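Local coordinates for protein esterase (Thermotoga maritima, PDB 3DOH) that probably hydrolyses carboxylic esters, as a thermostable esterase that joins an immunoglobulin-like domain to an alpha/beta-hydrolase domain, at residues 223-228 and 239-244. Residues are numbered along the deposited sequence; the frame is centred on the assembly and turned at random.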
ATOM      1  N   PRO A 223      23.922 -39.679  11.843  1.00 37.70           N
ATOM      2  CA  PRO A 223      24.057 -38.486  11.001  1.00 38.33           C
ATOM      3  C   PRO A 223      24.889 -38.764   9.752  1.00 39.14           C
ATOM      4  O   PRO A 223      24.801 -38.021   8.775  1.00 39.95           O
ATOM      5  CB  PRO A 223      24.793 -37.502  11.912  1.00 38.18           C
ATOM      6  CG  PRO A 223      24.404 -37.911  13.288  1.00 38.11           C
ATOM      7  CD  PRO A 223      24.266 -39.407  13.248  1.00 37.60           C
ATOM      8  N   ASN A 224      25.685 -39.828   9.791  1.00 39.92           N
ATOM      9  CA  ASN A 224      26.614 -40.129   8.708  1.00 41.89           C
ATOM     10  C   ASN A 224      26.264 -41.430   7.994  1.00 41.63           C
ATOM     11  O   ASN A 224      27.135 -42.093   7.430  1.00 41.91           O
ATOM     12  CB  ASN A 224      28.049 -40.187   9.234  1.00 42.99           C
ATOM     13  CG  ASN A 224      28.791 -38.876   9.053  1.00 47.64           C
ATOM     14  OD1 ASN A 224      29.092 -38.181  10.022  1.00 52.41           O
ATOM     15  ND2 ASN A 224      29.087 -38.533   7.805  1.00 50.45           N
ATOM     16  N   SER A 225      24.985 -41.789   8.021  1.00 41.35           N
ATOM     17  CA  SER A 225      24.441 -42.761   7.081  1.00 40.55           C
ATOM     18  C   SER A 225      23.074 -42.327   6.565  1.00 40.77           C
ATOM     19  O   SER A 225      22.814 -41.136   6.395  1.00 40.74           O
ATOM     20  CB  SER A 225      24.342 -44.141   7.736  1.00 39.69           C
ATOM     21  OG  SER A 225      24.076 -45.145   6.772  1.00 39.83           O
ATOM     22  N   SER A 226      22.204 -43.300   6.315  1.00 40.35           N
ATOM     23  CA  SER A 226      20.972 -43.057   5.574  1.00 40.30           C
ATOM     24  C   SER A 226      20.327 -44.365   5.129  1.00 40.02           C
ATOM     25  O   SER A 226      21.002 -45.386   4.994  1.00 40.48           O
ATOM     26  CB  SER A 226      21.246 -42.166   4.359  1.00 40.53           C
ATOM     27  OG  SER A 226      21.906 -42.890   3.335  1.00 41.71           O
ATOM     28  N   TRP A 227      19.018 -44.328   4.905  1.00 39.38           N
ATOM     29  CA  TRP A 227      18.182 -45.537   5.000  1.00 38.87           C
ATOM     30  C   TRP A 227      18.610 -46.563   3.948  1.00 39.85           C
ATOM     31  O   TRP A 227      18.708 -47.744   4.234  1.00 39.54           O
ATOM     32  CB  TRP A 227      16.683 -45.231   4.846  1.00 37.58           C
ATOM     33  CG  TRP A 227      16.099 -44.188   5.760  1.00 35.34           C
ATOM     34  CD1 TRP A 227      15.632 -42.970   5.400  1.00 33.44           C
ATOM     35  CD2 TRP A 227      15.900 -44.292   7.167  1.00 35.53           C
ATOM     36  NE1 TRP A 227      15.164 -42.295   6.482  1.00 32.47           N
ATOM     37  CE2 TRP A 227      15.311 -43.083   7.590  1.00 35.24           C
ATOM     38  CE3 TRP A 227      16.158 -45.293   8.119  1.00 33.95           C
ATOM     39  CZ2 TRP A 227      14.971 -42.838   8.939  1.00 35.27           C
ATOM     40  CZ3 TRP A 227      15.826 -45.048   9.442  1.00 34.18           C
ATOM     41  CH2 TRP A 227      15.233 -43.823   9.841  1.00 33.92           C
ATOM     42  N   SER A 228      18.844 -46.075   2.735  1.00 41.61           N
ATOM     43  CA  SER A 228      19.334 -46.854   1.613  1.00 43.85           C
ATOM     44  C   SER A 228      20.760 -46.414   1.357  1.00 45.67           C
ATOM     45  O   SER A 228      21.167 -45.370   1.856  1.00 45.98           O
ATOM     46  CB  SER A 228      18.500 -46.568   0.358  1.00 43.66           C
ATOM     47  OG  SER A 228      18.961 -45.414  -0.328  1.00 42.99           O
ATOM     48  N   ASN A 239      20.195 -49.969  -2.344  1.00 52.78           N
ATOM     49  CA  ASN A 239      20.335 -51.075  -1.419  1.00 50.89           C
ATOM     50  C   ASN A 239      20.052 -50.673   0.020  1.00 49.36           C
ATOM     51  O   ASN A 239      20.230 -49.516   0.382  1.00 48.56           O
ATOM     52  CB  ASN A 239      21.737 -51.673  -1.528  1.00 51.55           C
ATOM     53  CG  ASN A 239      21.803 -52.823  -2.520  1.00 53.14           C
ATOM     54  OD1 ASN A 239      21.241 -53.901  -2.274  1.00 54.69           O
ATOM     55  ND2 ASN A 239      22.486 -52.603  -3.654  1.00 52.29           N
ATOM     56  N   PRO A 240      19.625 -51.643   0.852  1.00 48.01           N
ATOM     57  CA  PRO A 240      19.306 -51.365   2.254  1.00 46.83           C
ATOM     58  C   PRO A 240      20.562 -51.126   3.036  1.00 45.69           C
ATOM     59  O   PRO A 240      21.484 -51.915   2.943  1.00 45.65           O
ATOM     60  CB  PRO A 240      18.646 -52.667   2.739  1.00 47.06           C
ATOM     61  CG  PRO A 240      19.135 -53.733   1.808  1.00 47.48           C
ATOM     62  CD  PRO A 240      19.433 -53.067   0.497  1.00 47.60           C
ATOM     63  N   GLU A 241      20.605 -50.037   3.782  1.00 44.68           N
ATOM     64  CA  GLU A 241      21.710 -49.781   4.671  1.00 43.92           C
ATOM     65  C   GLU A 241      21.333 -50.224   6.087  1.00 43.12           C
ATOM     66  O   GLU A 241      20.163 -50.540   6.371  1.00 43.56           O
ATOM     67  CB  GLU A 241      22.087 -48.306   4.624  1.00 44.75           C
ATOM     68  CG  GLU A 241      23.443 -47.945   5.291  1.00 47.09           C
ATOM     69  CD  GLU A 241      24.641 -48.507   4.523  1.00 48.72           C
ATOM     70  OE1 GLU A 241      24.872 -48.024   3.391  1.00 47.79           O
ATOM     71  OE2 GLU A 241      25.330 -49.422   5.059  1.00 48.34           O
ATOM     72  N   LYS A 242      22.324 -50.276   6.969  1.00 41.81           N
ATOM     73  CA  LYS A 242      22.119 -50.757   8.341  1.00 40.29           C
ATOM     74  C   LYS A 242      20.929 -50.102   9.002  1.00 38.56           C
ATOM     75  O   LYS A 242      20.111 -50.811   9.608  1.00 39.34           O
ATOM     76  CB  LYS A 242      23.359 -50.553   9.214  1.00 40.42           C
ATOM     77  CG  LYS A 242      24.383 -51.647   9.111  1.00 40.89           C
ATOM     78  CD  LYS A 242      25.782 -51.048   9.178  1.00 43.23           C
ATOM     79  CE  LYS A 242      26.891 -52.096   9.037  1.00 45.34           C
ATOM     80  NZ  LYS A 242      26.654 -53.068   7.918  1.00 47.23           N
ATOM     81  N   PRO A 243      20.832 -48.757   8.929  1.00 36.53           N
ATOM     82  CA  PRO A 243      19.681 -48.150   9.559  1.00 34.95           C
ATOM     83  C   PRO A 243      18.337 -48.696   9.075  1.00 33.63           C
ATOM     84  O   PRO A 243      17.500 -49.003   9.896  1.00 33.88           O
ATOM     85  CB  PRO A 243      19.861 -46.673   9.239  1.00 35.16           C
ATOM     86  CG  PRO A 243      21.312 -46.477   9.130  1.00 35.12           C
ATOM     87  CD  PRO A 243      21.739 -47.727   8.385  1.00 36.71           C
ATOM     88  N   LEU A 244      18.136 -48.873   7.782  1.00 32.99           N
ATOM     89  CA  LEU A 244      16.893 -49.454   7.299  1.00 32.49           C
ATOM     90  C   LEU A 244      16.758 -50.840   7.856  1.00 32.65           C
ATOM     91  O   LEU A 244      15.706 -51.186   8.372  1.00 33.07           O
ATOM     92  CB  LEU A 244      16.865 -49.545   5.778  1.00 33.07           C
ATOM     93  CG  LEU A 244      15.565 -49.458   4.943  1.00 33.18           C
ATOM     94  CD1 LEU A 244      15.754 -50.238   3.643  1.00 31.51           C
ATOM     95  CD2 LEU A 244      14.294 -49.939   5.616  1.00 31.80           C
TER
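The indole of Trp-227 meets the first turn of helix 242-257 through its six-membered ring. Backbone N of Leu-244 lies at the edge of the indole, near its plane. The ring of Pro-243 crosses the indole obliquely, with CB 4.1 Å from Trp-227 CE3. CG of Trp-227 is anti to its own carbonyl carbon (chi1 -54°), which sets the first ring atom apart from the carbonyl group that bonds Glu-241. NE1 of the indole is satisfied by His-181 O, and the His-181 ring packs edge-to-face with it. CG and CD of Pro-243 lie against Ser-225, with CD 3.8 Å from Ser-225 OG. An alanine in place of Pro-243 would probably open a gap beside Ser-225, because CG and CD cover its hydroxymethyl group.

Both segments belong to the alpha/beta-hydrolase domain. The loop after strand 215-219 returns here to the start of helix 242-257. The side chain of Trp-227 also touches Met-272, within a GxSxG sequence that is consistent with the nucleophile elbow of this fold.

Glu-241 is the N-cap residue of the helix. Its backbone N donates to Trp-227 O at 3.0 Å, with an N-H...O angle of 158°. The donor is tilted 27° from the carbonyl plane. The same oxygen faces the side chain of Leu-244. CG of Glu-241 is anti to its backbone N and lies against Ser-225 OG. CB of Glu-241 lies beside Ser-226 O. Next along the loop, Ser-228 and Pro-240 form a single backbone bridge, and Ser-228 CA makes a CA-H...O contact with Asn-239 O at 3.1 Å. Ser-226 OG donates to Ser-228 O at 3.0 Å, while Ser-228 OG is hydrogen-bonded to Pro-237 O.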